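PDB 6S1Y: angiotensin-converting enzyme from Anopheles gambiae, which probably cleaves peptides as a zinc-dependent metallopeptidase, and is held here with a gamma-glutamyl ligand in its active-site pocket. Local coordinates for residues Y284-F290 with I341-V347; M302-P306 with I362-Q367. All blocks are in the same frame, centred on the assembly; numbering follows the deposited sequence.

Overall arrangement
Both contacts pack helix 286-299 or the loop that follows it against the chain around the HExxH zinc helix 349-368, and both are largely buried. Contact 1 meets strand 339-342 and the chain leading from it into that helix; contact 2 meets the helix's second half. Their centres lie about 18 Å apart; they touch at Ile-341 CG1 and Ile-362 CG1 (3.6 Å). No hydrogen bond crosses contact 1, which rests on apolar and ring-edge packing, whereas contact 2 joins a glutamine amide to loop backbone beside an apolar Leu, Ile and Pro patch. The Gln-343 side chain is about 7 Å from the active-site ligand, that of Thr-303 about 7 Å from a glycan sugar.

Contact 1 of 2, residues Y284-F290 with I341-V347; sequences YTPIKMF and IKQCTRV
The N-cap and first turn of helix 286-299 pack against the end of the two-stranded antiparallel hairpin 329-332/339-342 and the chain leading to the zinc-binding HExxH helix. Thr-285 is the N-cap: its OG1 accepts from Lys-288 N at 3.1 Å. Pro-286, Met-289 and Phe-290 face 341-347. Pro-286 and Thr-345 run alongside each other in opposite senses, with Pro-286 CB 3.9 Å from Thr-345 CB. Val-347 CG1 lies against Tyr-284 CB in the preceding loop, and Val-347 CG2 lies 3.5 Å from Tyr-284 O and near Pro-286 CD, the Val-347 and Pro-286 side chains meeting at about a right angle. Met-289, bent at chi3 (74°), reaches tip to tip toward Thr-345; Met-289 CE lies 3.9 Å from Thr-345 CG2 and 3.4 Å from Arg-346 O. Phe-290 presents its ring edge to Ile-341 CD1, which lies 3.8 Å from CE2. Gln-343 approaches the same ring obliquely, its amide plane turned 69° from the ring; NE2 is hydrogen-bonded to Glu-351 OE2 of the zinc helix, while OE1 is buried without a polar partner. Thr-345 OG1, hydrogen-bonded to Leu-315 O, lies in the plane of the Phe-290 ring, 3.5 Å from CE1.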
# COMPACT_ATOMS: atom_id res chain seq x y z
N TYR A 284 14.36 -8.64 -20.17
CA TYR A 284 13.53 -9.00 -19.04
C TYR A 284 12.07 -9.14 -19.45
O TYR A 284 11.57 -8.40 -20.29
CB TYR A 284 13.62 -7.95 -17.94
CG TYR A 284 14.69 -8.18 -16.91
CD1 TYR A 284 16.03 -8.06 -17.24
CD2 TYR A 284 14.36 -8.48 -15.61
CE1 TYR A 284 17.00 -8.25 -16.30
CE2 TYR A 284 15.33 -8.67 -14.66
CZ TYR A 284 16.65 -8.56 -15.01
OH TYR A 284 17.62 -8.75 -14.05
N THR A 285 11.40 -10.06 -18.80
CA THR A 285 9.97 -10.30 -18.96
C THR A 285 9.34 -10.26 -17.59
O THR A 285 10.03 -10.32 -16.56
CB THR A 285 9.70 -11.68 -19.60
OG1 THR A 285 10.22 -12.68 -18.71
CG2 THR A 285 10.34 -11.80 -20.98
N PRO A 286 8.02 -10.20 -17.52
CA PRO A 286 7.35 -10.32 -16.21
C PRO A 286 7.74 -11.58 -15.45
O PRO A 286 8.01 -11.52 -14.24
CB PRO A 286 5.87 -10.30 -16.59
CG PRO A 286 5.85 -9.41 -17.82
CD PRO A 286 7.10 -9.74 -18.58
N ILE A 287 7.78 -12.73 -16.13
CA ILE A 287 8.08 -13.98 -15.42
C ILE A 287 9.50 -13.95 -14.87
O ILE A 287 9.74 -14.35 -13.73
CB ILE A 287 7.84 -15.19 -16.34
CG1 ILE A 287 6.43 -15.73 -16.13
CG2 ILE A 287 8.85 -16.28 -16.08
CD1 ILE A 287 5.96 -16.64 -17.26
N LYS A 288 10.46 -13.51 -15.69
CA LYS A 288 11.82 -13.33 -15.18
C LYS A 288 11.80 -12.48 -13.91
O LYS A 288 12.51 -12.78 -12.95
CB LYS A 288 12.70 -12.72 -16.27
CG LYS A 288 14.14 -12.40 -15.86
CD LYS A 288 14.94 -13.63 -15.48
CE LYS A 288 16.45 -13.32 -15.44
NZ LYS A 288 17.23 -14.32 -14.63
N MET A 289 10.96 -11.44 -13.88
CA MET A 289 10.95 -10.54 -12.73
C MET A 289 10.48 -11.26 -11.47
O MET A 289 11.08 -11.10 -10.40
CB MET A 289 10.05 -9.32 -13.01
CG MET A 289 10.64 -8.36 -14.02
SD MET A 289 9.40 -7.30 -14.80
CE MET A 289 9.03 -6.16 -13.45
N PHE A 290 9.43 -12.08 -11.59
CA PHE A 290 8.97 -12.85 -10.43
C PHE A 290 9.97 -13.94 -10.05
O PHE A 290 10.13 -14.25 -8.86
CB PHE A 290 7.60 -13.45 -10.72
CG PHE A 290 6.48 -12.44 -10.66
CD1 PHE A 290 6.13 -11.70 -11.77
CD2 PHE A 290 5.78 -12.23 -9.49
CE1 PHE A 290 5.12 -10.77 -11.72
CE2 PHE A 290 4.77 -11.31 -9.42
CZ PHE A 290 4.43 -10.57 -10.55
N ILE A 341 -0.86 -14.20 -7.37
CA ILE A 341 -0.73 -12.78 -7.64
C ILE A 341 -1.47 -12.48 -8.93
O ILE A 341 -1.38 -13.25 -9.90
CB ILE A 341 0.75 -12.35 -7.73
CG1 ILE A 341 1.34 -12.31 -6.32
CG2 ILE A 341 0.90 -11.02 -8.47
CD1 ILE A 341 2.86 -12.06 -6.25
N LYS A 342 -2.18 -11.36 -8.95
CA LYS A 342 -2.79 -10.82 -10.15
C LYS A 342 -2.17 -9.44 -10.35
O LYS A 342 -2.41 -8.52 -9.56
CB LYS A 342 -4.31 -10.75 -10.01
CG LYS A 342 -5.02 -10.14 -11.21
CD LYS A 342 -6.52 -10.49 -11.20
CE LYS A 342 -7.21 -10.09 -9.90
NZ LYS A 342 -7.42 -8.63 -9.78
N GLN A 343 -1.33 -9.31 -11.37
CA GLN A 343 -0.59 -8.09 -11.62
C GLN A 343 -0.47 -7.88 -13.11
O GLN A 343 -0.07 -8.79 -13.85
CB GLN A 343 0.80 -8.14 -10.97
CG GLN A 343 1.56 -6.82 -11.08
CD GLN A 343 2.83 -6.80 -10.24
OE1 GLN A 343 2.99 -7.56 -9.29
NE2 GLN A 343 3.75 -5.90 -10.60
N CYS A 344 -0.80 -6.67 -13.56
CA CYS A 344 -0.64 -6.31 -14.97
C CYS A 344 0.77 -5.75 -15.17
O CYS A 344 0.99 -4.61 -15.57
CB CYS A 344 -1.75 -5.36 -15.40
SG CYS A 344 -3.42 -6.15 -15.19
N THR A 345 1.72 -6.64 -14.90
CA THR A 345 3.14 -6.31 -14.88
C THR A 345 3.65 -5.71 -16.18
O THR A 345 3.35 -6.18 -17.28
CB THR A 345 3.94 -7.59 -14.58
OG1 THR A 345 3.32 -8.30 -13.50
CG2 THR A 345 5.38 -7.25 -14.18
N ARG A 346 4.49 -4.69 -16.03
CA ARG A 346 5.25 -4.09 -17.12
C ARG A 346 6.73 -4.13 -16.76
O ARG A 346 7.10 -4.30 -15.61
CB ARG A 346 4.79 -2.66 -17.38
CG ARG A 346 3.29 -2.59 -17.73
CD ARG A 346 3.07 -2.94 -19.18
NE ARG A 346 3.46 -1.82 -20.03
CZ ARG A 346 3.43 -1.83 -21.36
NH1 ARG A 346 3.03 -2.91 -22.01
NH2 ARG A 346 3.81 -0.75 -22.03
N VAL A 347 7.58 -4.01 -17.78
CA VAL A 347 9.02 -4.22 -17.60
C VAL A 347 9.63 -2.84 -17.33
O VAL A 347 10.03 -2.12 -18.25
CB VAL A 347 9.66 -4.91 -18.80
CG1 VAL A 347 11.17 -5.01 -18.61
CG2 VAL A 347 9.08 -6.31 -19.01

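Contact 2 of 2, residues M302-P306 with I362-Q367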
# COMPACT_ATOMS: atom_id res chain seq x y z
N MET A 302 13.88 -19.04 2.91
CA MET A 302 12.45 -18.87 3.03
C MET A 302 11.78 -19.65 1.91
O MET A 302 12.44 -20.11 0.98
CB MET A 302 12.07 -17.37 3.00
CG MET A 302 12.65 -16.58 4.20
SD MET A 302 12.22 -14.80 4.32
CE MET A 302 10.53 -14.91 4.89
N THR A 303 10.46 -19.78 1.98
CA THR A 303 9.76 -20.76 1.16
C THR A 303 9.78 -20.38 -0.31
O THR A 303 9.43 -19.25 -0.67
CB THR A 303 8.32 -20.92 1.63
OG1 THR A 303 8.30 -21.34 3.00
CG2 THR A 303 7.58 -21.94 0.75
N LYS A 304 10.17 -21.33 -1.15
CA LYS A 304 10.08 -21.19 -2.60
C LYS A 304 8.62 -21.18 -3.04
O LYS A 304 7.77 -21.82 -2.42
CB LYS A 304 10.82 -22.35 -3.28
CG LYS A 304 10.91 -22.26 -4.80
CD LYS A 304 10.94 -23.65 -5.44
CE LYS A 304 12.10 -23.80 -6.42
NZ LYS A 304 12.28 -22.64 -7.34
N LEU A 305 8.34 -20.48 -4.13
CA LEU A 305 6.95 -20.38 -4.58
C LEU A 305 6.46 -21.75 -5.04
O LEU A 305 7.14 -22.40 -5.84
CB LEU A 305 6.81 -19.37 -5.73
CG LEU A 305 7.00 -17.89 -5.36
CD1 LEU A 305 7.02 -17.02 -6.60
CD2 LEU A 305 5.90 -17.41 -4.42
N PRO A 306 5.30 -22.21 -4.58
CA PRO A 306 4.76 -23.49 -5.08
C PRO A 306 4.33 -23.38 -6.53
O PRO A 306 4.10 -22.29 -7.08
CB PRO A 306 3.55 -23.74 -4.18
CG PRO A 306 3.09 -22.32 -3.76
CD PRO A 306 4.38 -21.53 -3.64
N ILE A 362 2.70 -12.90 -0.55
CA ILE A 362 2.66 -14.34 -0.80
C ILE A 362 3.50 -15.08 0.25
O ILE A 362 3.03 -16.03 0.88
CB ILE A 362 3.15 -14.67 -2.22
CG1 ILE A 362 2.22 -14.08 -3.27
CG2 ILE A 362 3.25 -16.19 -2.39
CD1 ILE A 362 0.83 -14.64 -3.26
N GLN A 363 4.75 -14.64 0.45
CA GLN A 363 5.62 -15.29 1.42
C GLN A 363 4.98 -15.30 2.80
O GLN A 363 5.10 -16.28 3.54
CB GLN A 363 6.97 -14.59 1.46
CG GLN A 363 7.97 -15.23 2.42
CD GLN A 363 8.39 -16.63 1.97
OE1 GLN A 363 8.61 -17.51 2.81
NE2 GLN A 363 8.51 -16.83 0.65
N TYR A 364 4.32 -14.22 3.18
CA TYR A 364 3.68 -14.19 4.48
C TYR A 364 2.60 -15.27 4.53
O TYR A 364 2.53 -16.06 5.48
CB TYR A 364 3.11 -12.80 4.74
CG TYR A 364 3.03 -12.30 6.18
CD1 TYR A 364 3.10 -13.16 7.27
CD2 TYR A 364 2.88 -10.93 6.44
CE1 TYR A 364 3.00 -12.67 8.59
CE2 TYR A 364 2.80 -10.43 7.73
CZ TYR A 364 2.86 -11.30 8.81
OH TYR A 364 2.77 -10.75 10.08
N TYR A 365 1.76 -15.33 3.49
CA TYR A 365 0.77 -16.39 3.38
C TYR A 365 1.42 -17.76 3.61
O TYR A 365 0.95 -18.55 4.44
CB TYR A 365 0.09 -16.35 2.00
CG TYR A 365 -0.70 -15.09 1.64
CD1 TYR A 365 -1.23 -14.25 2.61
CD2 TYR A 365 -0.91 -14.75 0.30
CE1 TYR A 365 -1.94 -13.11 2.27
CE2 TYR A 365 -1.63 -13.61 -0.05
CZ TYR A 365 -2.14 -12.80 0.93
OH TYR A 365 -2.85 -11.68 0.56
N LEU A 366 2.52 -18.04 2.89
CA LEU A 366 3.15 -19.35 2.99
C LEU A 366 3.69 -19.61 4.38
O LEU A 366 3.63 -20.75 4.86
CB LEU A 366 4.26 -19.49 1.95
CG LEU A 366 3.74 -19.48 0.51
CD1 LEU A 366 4.88 -19.31 -0.47
CD2 LEU A 366 2.95 -20.77 0.17
N GLN A 367 4.16 -18.57 5.07
CA GLN A 367 4.78 -18.78 6.38
C GLN A 367 3.77 -19.07 7.48
O GLN A 367 4.12 -19.70 8.48
CB GLN A 367 5.62 -17.56 6.77
CG GLN A 367 6.88 -17.39 5.95
CD GLN A 367 7.90 -18.49 6.24
OE1 GLN A 367 8.10 -18.87 7.39
NE2 GLN A 367 8.56 -18.98 5.20
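The irregular loop 302-306, between helices 286-299 and 307-312, runs beside the second half of helix 349-368, the HExxH helix of this zinc peptidase, and its backbone comes closest at Thr-303 and Gln-363, whose CA atoms are 6.9 Å apart. Here a side-chain amide pairs with the loop backbone. Gln-363 has CG anti to its own N and bends at chi2 (66°), which brings its amide against Thr-303. NE2 donates to Thr-303 O at 2.9 Å, nearly straight at 168° and directed at a lone pair in the carbonyl plane. OE1 accepts from Thr-303 N at 3.0 Å, with the donor tilted from the plane of the amide carbonyl, so both backbone polar groups of Thr-303 are gripped by one amide, and this pair sets which way round the amide lies. Consistent with that orientation, the same OE1 takes a second bond from Gln-367 NE2, one helical turn on, at 2.8 Å and close to the C=O axis. Met-302 crosses the amide arm obliquely, its CE 3.6 Å from Gln-363 CG, and its side chain also touches helix 536-547. Toward Pro-306 the contact turns apolar. Leu-366 CD1 touches both Thr-303 CG2 and the ring of Pro-306, against which the end of Leu-366 comes up, CD1 lying 3.9 Å from Pro-306 CD. Ile-362, which also packs on strand 339-342, meets Leu-305 at about a right angle, with Ile-362 CG2 3.6 Å from Leu-305 CD2.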